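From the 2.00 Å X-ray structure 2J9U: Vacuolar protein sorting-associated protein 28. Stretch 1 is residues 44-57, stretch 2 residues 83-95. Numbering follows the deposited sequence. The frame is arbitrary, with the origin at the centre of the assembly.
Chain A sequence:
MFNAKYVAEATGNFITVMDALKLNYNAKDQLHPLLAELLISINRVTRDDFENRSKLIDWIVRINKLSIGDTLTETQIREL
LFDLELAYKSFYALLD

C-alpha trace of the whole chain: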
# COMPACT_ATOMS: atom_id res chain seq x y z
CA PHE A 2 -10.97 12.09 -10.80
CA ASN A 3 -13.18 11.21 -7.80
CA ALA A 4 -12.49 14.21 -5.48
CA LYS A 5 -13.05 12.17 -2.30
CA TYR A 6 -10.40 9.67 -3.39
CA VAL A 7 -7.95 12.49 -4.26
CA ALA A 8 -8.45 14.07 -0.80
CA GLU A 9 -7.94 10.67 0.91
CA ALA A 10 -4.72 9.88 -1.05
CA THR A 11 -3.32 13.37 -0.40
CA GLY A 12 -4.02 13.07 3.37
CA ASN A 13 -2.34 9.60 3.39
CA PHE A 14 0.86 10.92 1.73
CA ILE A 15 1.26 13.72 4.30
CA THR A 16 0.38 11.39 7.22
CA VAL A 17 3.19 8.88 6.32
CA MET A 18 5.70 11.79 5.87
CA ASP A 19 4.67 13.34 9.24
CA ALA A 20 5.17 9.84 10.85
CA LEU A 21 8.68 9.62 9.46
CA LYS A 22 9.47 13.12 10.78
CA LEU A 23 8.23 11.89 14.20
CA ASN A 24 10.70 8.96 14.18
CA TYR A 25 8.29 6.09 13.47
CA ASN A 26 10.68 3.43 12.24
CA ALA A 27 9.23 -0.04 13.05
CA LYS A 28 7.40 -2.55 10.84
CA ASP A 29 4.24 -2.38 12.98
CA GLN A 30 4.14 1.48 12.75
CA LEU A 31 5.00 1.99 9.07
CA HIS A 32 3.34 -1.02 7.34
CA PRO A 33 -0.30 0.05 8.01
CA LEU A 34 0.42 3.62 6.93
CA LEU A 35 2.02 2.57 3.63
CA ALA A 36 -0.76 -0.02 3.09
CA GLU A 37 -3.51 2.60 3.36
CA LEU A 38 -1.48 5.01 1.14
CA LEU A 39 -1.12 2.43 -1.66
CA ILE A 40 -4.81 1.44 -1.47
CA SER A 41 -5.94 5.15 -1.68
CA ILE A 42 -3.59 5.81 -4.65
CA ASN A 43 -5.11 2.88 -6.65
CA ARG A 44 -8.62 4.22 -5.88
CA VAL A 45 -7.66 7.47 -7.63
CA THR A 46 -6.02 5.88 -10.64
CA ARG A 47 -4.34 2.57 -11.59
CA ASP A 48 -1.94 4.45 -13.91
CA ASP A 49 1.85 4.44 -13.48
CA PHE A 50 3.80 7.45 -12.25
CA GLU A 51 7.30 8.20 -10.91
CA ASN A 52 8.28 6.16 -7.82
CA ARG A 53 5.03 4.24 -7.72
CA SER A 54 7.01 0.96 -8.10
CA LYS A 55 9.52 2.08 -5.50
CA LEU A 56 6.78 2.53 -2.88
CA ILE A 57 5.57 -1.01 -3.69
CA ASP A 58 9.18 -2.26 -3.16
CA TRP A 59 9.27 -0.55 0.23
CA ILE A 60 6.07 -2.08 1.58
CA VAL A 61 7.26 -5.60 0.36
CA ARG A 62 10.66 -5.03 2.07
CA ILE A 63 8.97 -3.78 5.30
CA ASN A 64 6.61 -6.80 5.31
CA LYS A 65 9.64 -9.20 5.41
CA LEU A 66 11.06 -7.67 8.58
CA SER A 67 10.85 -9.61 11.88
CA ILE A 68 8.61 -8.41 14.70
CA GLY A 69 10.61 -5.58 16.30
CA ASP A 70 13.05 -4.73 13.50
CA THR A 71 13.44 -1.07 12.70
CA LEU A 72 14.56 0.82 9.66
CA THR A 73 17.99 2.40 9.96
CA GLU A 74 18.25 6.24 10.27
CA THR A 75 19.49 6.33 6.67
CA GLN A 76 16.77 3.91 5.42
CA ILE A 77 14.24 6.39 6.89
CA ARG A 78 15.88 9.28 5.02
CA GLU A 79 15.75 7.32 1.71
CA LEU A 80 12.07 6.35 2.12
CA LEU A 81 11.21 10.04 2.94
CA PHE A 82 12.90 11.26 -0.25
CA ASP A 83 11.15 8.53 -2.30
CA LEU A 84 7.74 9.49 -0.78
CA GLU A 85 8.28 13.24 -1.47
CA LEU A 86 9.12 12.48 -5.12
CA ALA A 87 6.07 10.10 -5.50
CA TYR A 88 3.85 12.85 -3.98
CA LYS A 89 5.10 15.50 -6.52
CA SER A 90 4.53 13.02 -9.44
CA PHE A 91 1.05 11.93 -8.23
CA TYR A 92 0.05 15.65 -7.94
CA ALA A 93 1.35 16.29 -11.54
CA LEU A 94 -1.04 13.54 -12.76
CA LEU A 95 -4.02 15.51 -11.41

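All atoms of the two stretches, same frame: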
# COMPACT_ATOMS: atom_id res chain seq x y z
N ARG A 44 -7.25 3.74 -5.83
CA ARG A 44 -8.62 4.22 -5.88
C ARG A 44 -8.72 5.45 -6.79
O ARG A 44 -9.68 5.58 -7.54
CB ARG A 44 -9.18 4.54 -4.48
CG ARG A 44 -9.44 3.32 -3.64
CD ARG A 44 -10.09 3.74 -2.29
NE ARG A 44 -10.49 2.57 -1.49
CZ ARG A 44 -10.36 2.48 -0.17
NH1 ARG A 44 -9.82 3.49 0.52
NH2 ARG A 44 -10.75 1.36 0.47
N VAL A 45 -7.68 6.28 -6.78
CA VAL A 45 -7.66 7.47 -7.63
C VAL A 45 -7.41 7.09 -9.07
O VAL A 45 -8.13 7.57 -9.97
CB VAL A 45 -6.57 8.52 -7.17
CG1 VAL A 45 -6.59 9.76 -8.15
CG2 VAL A 45 -6.90 8.95 -5.75
N THR A 46 -6.39 6.27 -9.31
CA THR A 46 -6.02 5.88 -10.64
C THR A 46 -5.11 4.61 -10.60
O THR A 46 -4.31 4.43 -9.68
CB THR A 46 -5.29 7.05 -11.37
OG1 THR A 46 -4.90 6.61 -12.67
CG2 THR A 46 -4.05 7.44 -10.62
N ARG A 47 -5.23 3.74 -11.59
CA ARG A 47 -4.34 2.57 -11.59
C ARG A 47 -3.12 2.84 -12.50
O ARG A 47 -2.30 1.95 -12.73
CB ARG A 47 -5.10 1.30 -12.01
CG ARG A 47 -6.34 1.03 -11.16
CD ARG A 47 -6.00 0.35 -9.84
NE ARG A 47 -6.47 -1.03 -9.85
CZ ARG A 47 -5.72 -2.11 -9.66
NH1 ARG A 47 -4.41 -2.01 -9.40
NH2 ARG A 47 -6.29 -3.31 -9.72
N ASP A 48 -3.02 4.07 -13.02
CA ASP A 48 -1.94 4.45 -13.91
C ASP A 48 -0.58 4.63 -13.23
O ASP A 48 -0.49 5.01 -12.07
CB ASP A 48 -2.28 5.76 -14.62
CG ASP A 48 -3.39 5.61 -15.68
OD1 ASP A 48 -3.71 6.67 -16.25
OD2 ASP A 48 -3.94 4.49 -15.96
N ASP A 49 0.48 4.41 -14.00
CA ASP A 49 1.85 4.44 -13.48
C ASP A 49 2.30 5.91 -13.32
O ASP A 49 1.77 6.83 -13.95
CB ASP A 49 2.81 3.60 -14.35
CG ASP A 49 4.00 3.06 -13.54
OD1 ASP A 49 4.16 3.41 -12.34
OD2 ASP A 49 4.80 2.33 -14.12
N PHE A 50 3.20 6.15 -12.38
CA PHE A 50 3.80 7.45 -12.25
C PHE A 50 5.12 7.29 -11.50
O PHE A 50 5.34 6.26 -10.84
CB PHE A 50 2.90 8.44 -11.48
CG PHE A 50 2.52 7.99 -10.07
CD1 PHE A 50 1.36 7.26 -9.84
CD2 PHE A 50 3.33 8.32 -8.98
CE1 PHE A 50 1.00 6.84 -8.52
CE2 PHE A 50 2.99 7.92 -7.67
CZ PHE A 50 1.82 7.19 -7.45
N GLU A 51 5.95 8.33 -11.52
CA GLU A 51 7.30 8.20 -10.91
C GLU A 51 7.33 7.78 -9.43
O GLU A 51 6.59 8.32 -8.53
CB GLU A 51 8.22 9.40 -11.19
CG GLU A 51 9.69 8.92 -11.35
CD GLU A 51 10.74 9.99 -11.22
OE1 GLU A 51 11.86 9.62 -10.79
OE2 GLU A 51 10.46 11.19 -11.58
N ASN A 52 8.17 6.77 -9.16
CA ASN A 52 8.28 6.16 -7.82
C ASN A 52 7.09 5.36 -7.31
O ASN A 52 7.06 4.91 -6.14
CB ASN A 52 8.70 7.18 -6.76
CG ASN A 52 10.21 7.34 -6.66
OD1 ASN A 52 10.95 6.86 -7.52
ND2 ASN A 52 10.66 8.03 -5.63
N ARG A 53 6.09 5.14 -8.16
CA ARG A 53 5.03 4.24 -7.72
C ARG A 53 5.57 2.83 -7.39
O ARG A 53 5.20 2.23 -6.36
CB ARG A 53 3.94 4.14 -8.79
CG ARG A 53 2.74 3.30 -8.36
CD ARG A 53 1.77 3.04 -9.55
NE ARG A 53 0.74 2.13 -9.07
CZ ARG A 53 0.37 1.02 -9.69
NH1 ARG A 53 0.88 0.75 -10.87
NH2 ARG A 53 -0.56 0.22 -9.17
N SER A 54 6.42 2.29 -8.26
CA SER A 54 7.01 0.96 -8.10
C SER A 54 7.92 0.90 -6.90
O SER A 54 7.96 -0.12 -6.22
CB SER A 54 7.78 0.56 -9.34
OG SER A 54 6.90 -0.10 -10.23
N LYS A 55 8.63 2.00 -6.64
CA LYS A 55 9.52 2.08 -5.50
C LYS A 55 8.74 1.99 -4.19
O LYS A 55 9.21 1.33 -3.26
CB LYS A 55 10.36 3.37 -5.55
CG LYS A 55 11.46 3.41 -4.55
CD LYS A 55 12.66 2.58 -4.94
CE LYS A 55 13.57 2.30 -3.71
NZ LYS A 55 14.57 3.37 -3.41
N LEU A 56 7.55 2.59 -4.11
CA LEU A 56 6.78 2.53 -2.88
C LEU A 56 6.25 1.11 -2.66
O LEU A 56 6.19 0.61 -1.51
CB LEU A 56 5.62 3.52 -2.90
CG LEU A 56 5.98 5.02 -2.99
CD1 LEU A 56 4.73 5.87 -2.85
CD2 LEU A 56 7.12 5.46 -1.95
N ILE A 57 5.86 0.45 -3.74
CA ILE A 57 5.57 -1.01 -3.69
C ILE A 57 6.75 -1.84 -3.13
O ILE A 57 6.56 -2.68 -2.21
CB ILE A 57 5.02 -1.56 -5.03
CG1 ILE A 57 3.72 -0.81 -5.42
CG2 ILE A 57 4.72 -3.10 -4.91
CD1 ILE A 57 3.31 -0.88 -6.91
N ASP A 83 11.91 9.27 -1.28
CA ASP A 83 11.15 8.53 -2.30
C ASP A 83 9.66 8.91 -2.23
O ASP A 83 8.99 8.97 -3.25
CB ASP A 83 11.28 7.00 -2.16
CG ASP A 83 12.71 6.44 -2.44
OD1 ASP A 83 13.56 7.04 -3.17
OD2 ASP A 83 13.01 5.37 -1.90
N LEU A 84 9.12 9.07 -1.02
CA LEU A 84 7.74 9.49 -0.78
C LEU A 84 7.48 10.90 -1.31
O LEU A 84 6.40 11.13 -1.90
CB LEU A 84 7.40 9.45 0.72
CG LEU A 84 6.87 8.10 1.23
CD1 LEU A 84 6.92 8.07 2.80
CD2 LEU A 84 5.44 7.84 0.73
N GLU A 85 8.38 11.85 -0.98
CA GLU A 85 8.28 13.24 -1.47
C GLU A 85 8.20 13.33 -3.01
O GLU A 85 7.37 14.08 -3.55
CB GLU A 85 9.49 14.05 -0.96
CG GLU A 85 9.40 14.40 0.56
CD GLU A 85 10.71 15.03 1.12
OE1 GLU A 85 11.74 15.07 0.40
OE2 GLU A 85 10.74 15.49 2.29
N LEU A 86 9.10 12.60 -3.68
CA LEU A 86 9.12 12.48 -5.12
C LEU A 86 7.81 11.82 -5.68
O LEU A 86 7.21 12.34 -6.64
CB LEU A 86 10.34 11.64 -5.52
CG LEU A 86 10.81 11.71 -6.97
CD1 LEU A 86 10.57 13.09 -7.61
CD2 LEU A 86 12.23 11.23 -7.18
N ALA A 87 7.38 10.71 -5.10
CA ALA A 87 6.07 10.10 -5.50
C ALA A 87 4.92 11.13 -5.34
O ALA A 87 4.08 11.23 -6.20
CB ALA A 87 5.79 8.89 -4.65
N TYR A 88 4.91 11.85 -4.22
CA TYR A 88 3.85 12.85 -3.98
C TYR A 88 3.80 13.96 -5.09
O TYR A 88 2.75 14.25 -5.65
CB TYR A 88 4.02 13.47 -2.59
CG TYR A 88 2.95 14.50 -2.36
CD1 TYR A 88 1.59 14.14 -2.45
CD2 TYR A 88 3.27 15.83 -2.15
CE1 TYR A 88 0.58 15.09 -2.28
CE2 TYR A 88 2.25 16.80 -1.99
CZ TYR A 88 0.90 16.40 -2.06
OH TYR A 88 -0.12 17.34 -1.89
N LYS A 89 4.95 14.55 -5.37
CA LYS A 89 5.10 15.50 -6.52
C LYS A 89 4.55 14.93 -7.85
O LYS A 89 3.80 15.64 -8.58
CB LYS A 89 6.57 15.94 -6.59
CG LYS A 89 6.95 16.88 -7.73
CD LYS A 89 8.26 17.66 -7.40
CE LYS A 89 9.01 18.07 -8.68
NZ LYS A 89 8.14 18.79 -9.71
N SER A 90 4.89 13.67 -8.17
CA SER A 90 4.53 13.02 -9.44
C SER A 90 3.03 12.68 -9.49
O SER A 90 2.37 12.86 -10.52
CB SER A 90 5.35 11.70 -9.62
OG SER A 90 6.72 12.04 -9.76
N PHE A 91 2.52 12.19 -8.37
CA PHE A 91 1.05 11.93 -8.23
C PHE A 91 0.23 13.26 -8.45
O PHE A 91 -0.75 13.33 -9.22
CB PHE A 91 0.78 11.35 -6.84
CG PHE A 91 -0.70 11.26 -6.47
CD1 PHE A 91 -1.29 12.23 -5.68
CD2 PHE A 91 -1.49 10.21 -6.97
CE1 PHE A 91 -2.72 12.12 -5.35
CE2 PHE A 91 -2.84 10.11 -6.67
CZ PHE A 91 -3.44 11.09 -5.88
N TYR A 92 0.67 14.32 -7.78
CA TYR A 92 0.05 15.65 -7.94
C TYR A 92 0.09 16.16 -9.42
O TYR A 92 -0.91 16.72 -9.89
CB TYR A 92 0.77 16.64 -7.04
CG TYR A 92 0.25 18.05 -7.12
CD1 TYR A 92 -0.94 18.42 -6.49
CD2 TYR A 92 0.96 19.04 -7.82
CE1 TYR A 92 -1.43 19.75 -6.57
CE2 TYR A 92 0.50 20.33 -7.92
CZ TYR A 92 -0.70 20.68 -7.26
OH TYR A 92 -1.14 21.95 -7.32
N ALA A 93 1.23 15.93 -10.12
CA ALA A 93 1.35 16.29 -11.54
C ALA A 93 0.33 15.55 -12.37
O ALA A 93 -0.11 16.09 -13.37
CB ALA A 93 2.82 16.07 -12.10
N LEU A 94 -0.09 14.34 -11.96
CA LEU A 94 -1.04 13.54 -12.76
C LEU A 94 -2.44 14.17 -12.66
O LEU A 94 -3.33 13.93 -13.47
CB LEU A 94 -1.09 12.11 -12.23
CG LEU A 94 -0.41 10.89 -12.81
CD1 LEU A 94 -0.85 9.69 -11.91
CD2 LEU A 94 -0.89 10.70 -14.28
N LEU A 95 -2.66 15.00 -11.65
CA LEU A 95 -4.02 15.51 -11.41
C LEU A 95 -4.49 16.65 -12.36
O LEU A 95 -5.75 16.76 -12.58
CB LEU A 95 -4.21 15.90 -9.94
CG LEU A 95 -3.90 14.84 -8.85
CD1 LEU A 95 -3.91 15.49 -7.43
CD2 LEU A 95 -4.82 13.64 -8.86

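Stretch 1 leaves one helix at T46, runs as a largely extended loop to F50, turns, and enters a second helix at R53; stretch 2 is almost entirely a single helix. The loop runs against the long helix in the opposite sense, so that V45 lies near L95, E51 near S90, N52 near A87 and L56 near L84. The helix beginning at R53 crosses the long one at 139°, its axis coming no closer than 9.7 Å. The tightest backbone approach is therefore made by the turn, not by the two helices, and it happens over the smallest side chain available: the CA atoms of N52 and A87 are 5.1 Å apart.

The close approach comes at A87, whose methyl is met by three neighbours. CB of N52 sits 4.0 Å from CB of A87, CD1 of L56 reaches to 3.7 Å from the same CB of A87, and CE2 of F50 lies 4.2 Å from it. Backbone meets backbone here too: O of E51 is 3.6 Å from CA of A87, in a CA-H...O contact with an angle of 158° at the hydrogen. S90, one helical turn on, is also small, and its OG comes within 3.4 Å of CB of E51 while bonding back to its own helix, to O of L86 at 3.2 Å.

F50 is the main bump of the loop. With chi1 in the p well, its ring lies against the long helix among A87, S90, F91 and L94. CB of F91 covers one face, and CD1 of L94 packs 3.9 Å from CD1 of F50. The F91 ring receives F50 CE1 at its edge, so the two aromatics interlock without stacking. Farther along, CG1 of V45 fills in beside F91, 4.0 Å from its CE2, and also meets CD2 of L95 at 4.3 Å. CG2 of T46 touches CD1 of L94 at 4.1 Å, extending the apolar seam.

The turn that carries E51 and N52 is a type II beta turn, closed by R53 N to F50 O at 3.0 Å. N52 takes its left-handed third position, with phi/psi of 69/7. Although N52 stands at the N-cap position, its side chain makes no capping bond; it points across to the long helix instead, where ND2 donates to O of D83 at 3.1 Å and a nearly straight 167°. That carbonyl already accepts from N of A87, so the amide adds a second donor to an oxygen within the helix.

At the far end, polar and apolar contacts lie side by side. NZ of K55 forms a salt bridge with OD2 of D83 at 3.0 Å, joining opposite charges from the two helices. L56 starts sideways from its CA, but its end comes nearer, and its CD2 meets CD2 of L84 at 4.0 Å. The rule to read is local: the long helix offers small residues, A87 and S90, where the turn comes closest, and the leucines L84 and L95 where the backbones stand farther apart, the CA atoms of L56 and L84 at 7.3 Å and those of V45 and L95 at 9.6 Å.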